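Local coordinates for protein serine-pyruvate aminotransferase (AgxT) (Sulfolobus solfataricus, PDB 3ZRP) that probably transfers the amino group of serine to pyruvate, using pyridoxal 5'-phosphate as cofactor, as a class-V aminotransferase, at residues P56-G61 with A195-L200; E35-S40 with H247-L252. All coordinates share one frame; numbering follows the deposited sequence.

Interaction 1: residues P56-G61 with A195-L200; sequences PLIIPG and AGLGLL
Ile59 and Gly198 face each other as an antiparallel hydrogen-bonded pair: Ile59 N donates a hydrogen bond to Gly198 O at 2.9 Å, nearly straight at 173°, and Gly198 N returns a bond to Ile59 O. Leu57 and Leu200, two residues earlier on one strand and two later on the other, make a second such pair. Between them, Ile58 and Leu199 form a non-hydrogen-bonded pair.

The side chain of Ile59 can be followed outward from CB, which points to the face shared with Leu200. CG2 branches off anti to the carbonyl carbon and leaves the cross-strand contact to the other branch. CG1 sits between the backbone N and the carbonyl carbon (chi1 62°), the crowded position. From there CG1 lies 3.8 Å from Gly198 O and meets Leu200 CD1; the tip, Ile59 CD1, meets that same Leu200 CD1 at 3.9 Å. Gly198 adds no side chain of its own beneath CG1.

These strands are 55-60 and 197-202 of the large mixed sheet of the PLP-dependent aminotransferase fold, with 55-60 outermost within the chain. Helices 63-69 and 223-234 cover the face carrying Ile59, whereas helix 31-48 packs on the face of Ile58 and Leu199.

On that second face Ile58 CG2, anti to the backbone N, lies 3.9 Å from Leu197 CD2, and its CG1 runs beside Leu199 CG.

At the Gly61 end the pairing changes. Gly61 N still reaches Gly196 O, but from 59° above the carbonyl plane. A water bridges the two backbones, donating to Gly61 O at 2.8 Å and accepting from Gly196 N at 2.7 Å.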
loop_
_atom_site.group_PDB
_atom_site.type_symbol
_atom_site.label_atom_id
_atom_site.label_comp_id
_atom_site.label_asym_id
_atom_site.label_seq_id
_atom_site.Cartn_x
_atom_site.Cartn_y
_atom_site.Cartn_z
ATOM N N PRO A 56 7.138 10.438 13.651
ATOM C CA PRO A 56 6.404 9.284 13.084
ATOM C C PRO A 56 6.159 9.443 11.575
ATOM O O PRO A 56 6.003 10.560 11.077
ATOM C CB PRO A 56 5.080 9.312 13.846
ATOM C CG PRO A 56 4.887 10.828 14.141
ATOM C CD PRO A 56 6.261 11.326 14.439
ATOM N N LEU A 57 6.129 8.320 10.839
ATOM C CA LEU A 57 5.678 8.333 9.448
ATOM C C LEU A 57 4.795 7.106 9.202
ATOM O O LEU A 57 5.058 6.016 9.737
ATOM C CB LEU A 57 6.849 8.308 8.445
ATOM C CG LEU A 57 7.850 9.471 8.406
ATOM C CD1 LEU A 57 9.080 9.115 9.219
ATOM C CD2 LEU A 57 8.245 9.894 6.996
ATOM N N ILE A 58 3.747 7.298 8.415
ATOM C CA ILE A 58 2.859 6.213 8.027
ATOM C C ILE A 58 2.914 6.134 6.494
ATOM O O ILE A 58 2.671 7.116 5.806
ATOM C CB ILE A 58 1.449 6.463 8.591
ATOM C CG1 ILE A 58 1.504 6.410 10.131
ATOM C CG2 ILE A 58 0.417 5.488 8.004
ATOM C CD1 ILE A 58 0.209 6.921 10.822
ATOM N N ILE A 59 3.290 4.976 5.956
ATOM C CA ILE A 59 3.503 4.873 4.495
ATOM C C ILE A 59 2.683 3.711 3.975
ATOM O O ILE A 59 2.271 2.869 4.764
ATOM C CB ILE A 59 5.012 4.709 4.123
ATOM C CG1 ILE A 59 5.597 3.412 4.719
ATOM C CG2 ILE A 59 5.859 5.935 4.658
ATOM C CD1 ILE A 59 7.013 3.030 4.171
ATOM N N PRO A 60 2.415 3.681 2.644
ATOM C CA PRO A 60 1.707 2.493 2.142
ATOM C C PRO A 60 2.530 1.219 2.197
ATOM O O PRO A 60 3.762 1.252 2.130
ATOM C CB PRO A 60 1.385 2.854 0.675
ATOM C CG PRO A 60 1.566 4.372 0.604
ATOM C CD PRO A 60 2.685 4.643 1.571
ATOM N N GLY A 61 1.810 0.104 2.264
ATOM C CA GLY A 61 2.363 -1.218 2.130
ATOM C C GLY A 61 2.178 -2.026 3.386
ATOM O O GLY A 61 1.081 -2.543 3.679
ATOM N N ALA A 195 -4.945 -4.164 7.114
ATOM C CA ALA A 195 -3.646 -4.202 6.426
ATOM C C ALA A 195 -3.510 -3.120 5.363
ATOM O O ALA A 195 -4.532 -2.650 4.824
ATOM C CB ALA A 195 -3.420 -5.594 5.788
ATOM N N GLY A 196 -2.262 -2.710 5.082
ATOM C CA GLY A 196 -1.987 -1.721 4.023
ATOM C C GLY A 196 -1.065 -0.559 4.374
ATOM O O GLY A 196 -0.773 0.278 3.520
ATOM N N LEU A 197 -0.586 -0.531 5.619
ATOM C CA LEU A 197 0.287 0.544 6.111
ATOM C C LEU A 197 1.532 0.008 6.800
ATOM O O LEU A 197 1.438 -0.920 7.618
ATOM C CB LEU A 197 -0.475 1.443 7.100
ATOM C CG LEU A 197 -1.740 2.123 6.580
ATOM C CD1 LEU A 197 -2.488 2.800 7.769
ATOM C CD2 LEU A 197 -1.403 3.123 5.488
ATOM N N GLY A 198 2.683 0.592 6.474
ATOM C CA GLY A 198 3.901 0.414 7.257
ATOM C C GLY A 198 4.005 1.644 8.154
ATOM O O GLY A 198 3.505 2.695 7.767
ATOM N N LEU A 199 4.563 1.488 9.358
ATOM C CA LEU A 199 4.646 2.594 10.326
ATOM C C LEU A 199 6.052 2.727 10.881
ATOM O O LEU A 199 6.669 1.744 11.252
ATOM C CB LEU A 199 3.663 2.383 11.485
ATOM C CG LEU A 199 2.164 2.539 11.243
ATOM C CD1 LEU A 199 1.649 1.333 10.558
ATOM C CD2 LEU A 199 1.444 2.727 12.574
ATOM N N LEU A 200 6.572 3.957 10.960
ATOM C CA LEU A 200 7.967 4.145 11.374
ATOM C C LEU A 200 8.060 5.280 12.368
ATOM O O LEU A 200 7.310 6.211 12.263
ATOM C CB LEU A 200 8.872 4.448 10.152
ATOM C CG LEU A 200 8.899 3.344 9.057
ATOM C CD1 LEU A 200 7.969 3.728 7.853
ATOM C CD2 LEU A 200 10.288 3.057 8.578
HETATM O O HOH W 1 0.002 -4.029 5.853
#

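Interaction 2: residues E35-S40 with H247-L252; sequences EALAYS and HVILQL
Helices 31-48 and 246-262 pack as neighbours on one face of the large mixed sheet of this aminotransferase fold, and segments 35-40 and 247-252 carry part of their interface. The segment axes approach to 8.6 Å at 49°, with no hydrogen bond between them, so the contact rests on packing. Ala36 points its CB at the other helix, where it meets Leu250 CD2 at 3.6 Å. The Leu250 side chain starts out away from helix 31-48, and only its end comes back to touch. Next to it Ile249 CG2, anti to the backbone N, rests 4.0 Å from Leu37 CA, against the backbone of the first helix.

One turn on, Ser40 CB lies 3.9 Å from Leu252 CD2. Its OG, anti to the carbonyl carbon (chi1 -61°), turns back to its own helix and donates to Ala36 O at 3.0 Å, which satisfies the hydroxyl inside this buried interface. An alanine at Ser40 would probably leave a small gap beside Leu252 CG and take from Ala36 O its second donor. That oxygen is gripped twice, by Ser40 N and Ser40 OG, which reach it from opposite faces of its carbonyl plane.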
loop_
_atom_site.group_PDB
_atom_site.type_symbol
_atom_site.label_atom_id
_atom_site.label_comp_id
_atom_site.label_asym_id
_atom_site.label_seq_id
_atom_site.Cartn_x
_atom_site.Cartn_y
_atom_site.Cartn_z
ATOM N N GLU A 35 -6.976 14.866 9.972
ATOM C CA GLU A 35 -7.125 14.660 11.411
ATOM C C GLU A 35 -6.834 13.202 11.806
ATOM O O GLU A 35 -6.218 12.938 12.830
ATOM C CB GLU A 35 -8.523 15.103 11.867
ATOM C CG GLU A 35 -8.712 16.639 11.924
ATOM C CD GLU A 35 -10.185 17.085 12.048
ATOM O OE1 GLU A 35 -11.052 16.245 12.368
ATOM O OE2 GLU A 35 -10.482 18.282 11.819
ATOM N N ALA A 36 -7.265 12.251 10.976
ATOM C CA ALA A 36 -7.040 10.836 11.281
ATOM C C ALA A 36 -5.544 10.515 11.176
ATOM O O ALA A 36 -4.984 9.800 12.012
ATOM C CB ALA A 36 -7.869 9.941 10.329
ATOM N N LEU A 37 -4.895 11.086 10.169
ATOM C CA LEU A 37 -3.460 10.914 9.979
ATOM C C LEU A 37 -2.684 11.507 11.145
ATOM O O LEU A 37 -1.815 10.846 11.695
ATOM C CB LEU A 37 -2.994 11.519 8.651
ATOM C CG LEU A 37 -1.487 11.392 8.323
ATOM C CD1 LEU A 37 -0.965 9.973 8.496
ATOM C CD2 LEU A 37 -1.168 11.876 6.896
ATOM N N ALA A 38 -3.004 12.744 11.527
ATOM C CA ALA A 38 -2.354 13.389 12.676
ATOM C C ALA A 38 -2.522 12.573 13.959
ATOM O O ALA A 38 -1.572 12.401 14.743
ATOM C CB ALA A 38 -2.900 14.820 12.880
ATOM N N TYR A 39 -3.734 12.082 14.172
ATOM C CA TYR A 39 -4.027 11.279 15.341
ATOM C C TYR A 39 -3.235 9.960 15.361
ATOM O O TYR A 39 -2.737 9.530 16.410
ATOM C CB TYR A 39 -5.533 11.037 15.465
ATOM C CG TYR A 39 -5.898 10.333 16.743
ATOM C CD1 TYR A 39 -6.176 11.068 17.914
ATOM C CD2 TYR A 39 -5.927 8.940 16.811
ATOM C CE1 TYR A 39 -6.512 10.415 19.110
ATOM C CE2 TYR A 39 -6.254 8.288 17.991
ATOM C CZ TYR A 39 -6.539 9.031 19.140
ATOM O OH TYR A 39 -6.852 8.374 20.306
ATOM N N SER A 40 -3.131 9.304 14.206
ATOM C CA SER A 40 -2.354 8.066 14.120
ATOM C C SER A 40 -0.871 8.311 14.360
ATOM O O SER A 40 -0.202 7.519 15.037
ATOM C CB SER A 40 -2.602 7.368 12.763
ATOM O OG SER A 40 -3.964 7.046 12.650
ATOM N N HIS A 247 -8.835 5.159 3.607
ATOM C CA HIS A 247 -9.755 4.479 4.523
ATOM C C HIS A 247 -9.043 3.554 5.516
ATOM O O HIS A 247 -9.525 3.336 6.636
ATOM C CB HIS A 247 -10.878 3.800 3.746
ATOM C CG HIS A 247 -11.777 4.772 3.027
ATOM N ND1 HIS A 247 -11.448 5.337 1.809
ATOM C CD2 HIS A 247 -12.976 5.301 3.374
ATOM C CE1 HIS A 247 -12.411 6.168 1.439
ATOM N NE2 HIS A 247 -13.347 6.166 2.373
ATOM N N VAL A 248 -7.897 3.012 5.112
ATOM C CA VAL A 248 -7.085 2.173 6.003
ATOM C C VAL A 248 -6.544 3.046 7.145
ATOM O O VAL A 248 -6.425 2.596 8.276
ATOM C CB VAL A 248 -5.927 1.500 5.223
ATOM C CG1 VAL A 248 -5.026 0.684 6.140
ATOM C CG2 VAL A 248 -6.508 0.588 4.169
ATOM N N ILE A 249 -6.203 4.281 6.820
ATOM C CA ILE A 249 -5.684 5.235 7.822
ATOM C C ILE A 249 -6.798 5.690 8.800
ATOM O O ILE A 249 -6.537 5.929 9.994
ATOM C CB ILE A 249 -5.009 6.437 7.148
ATOM C CG1 ILE A 249 -3.656 6.004 6.539
ATOM C CG2 ILE A 249 -4.723 7.565 8.170
ATOM C CD1 ILE A 249 -3.030 6.989 5.562
ATOM N N LEU A 250 -8.024 5.824 8.297
ATOM C CA LEU A 250 -9.189 6.104 9.166
ATOM C C LEU A 250 -9.372 4.963 10.178
ATOM O O LEU A 250 -9.584 5.202 11.380
ATOM C CB LEU A 250 -10.471 6.251 8.324
ATOM C CG LEU A 250 -10.570 7.415 7.312
ATOM C CD1 LEU A 250 -11.915 7.382 6.561
ATOM C CD2 LEU A 250 -10.360 8.731 8.000
ATOM N N GLN A 251 -9.308 3.722 9.676
ATOM C CA GLN A 251 -9.389 2.543 10.539
ATOM C C GLN A 251 -8.258 2.546 11.583
ATOM O O GLN A 251 -8.501 2.287 12.772
ATOM C CB GLN A 251 -9.406 1.246 9.702
ATOM C CG GLN A 251 -10.683 1.104 8.868
ATOM C CD GLN A 251 -10.612 0.057 7.756
ATOM O OE1 GLN A 251 -9.658 0.010 6.988
ATOM N NE2 GLN A 251 -11.652 -0.760 7.646
ATOM N N LEU A 252 -7.036 2.852 11.140
ATOM C CA LEU A 252 -5.869 2.943 12.036
ATOM C C LEU A 252 -6.082 3.965 13.180
ATOM O O LEU A 252 -5.699 3.703 14.322
ATOM C CB LEU A 252 -4.552 3.250 11.263
ATOM C CG LEU A 252 -3.263 3.324 12.123
ATOM C CD1 LEU A 252 -2.943 1.976 12.832
ATOM C CD2 LEU A 252 -2.033 3.804 11.333
#

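The two contacts are layers of one core, their centres 11 Å apart: interaction 1 joins two sheet strands, and interaction 2 joins the two helices lying on them. Side chains of the two layers pack together where they meet. Ile58 CD1 reaches Ser40 CB at 3.4 Å, while Leu197 CD1 meets Ile249 CG1 at 3.6 Å. Both contacts also touch the second subunit, where Pro60 packs on Gly61 of that subunit and Val248 on Val248 of that subunit. Interaction 1 lies nearer the cofactor: the separation from residue Gly61 to a bound PLP is about 7 Å, and that from residue Gly198 to the PLP-binding residue Gly63 about 5 Å, whereas the side chain of Ile249 is about 12 Å from a PLP.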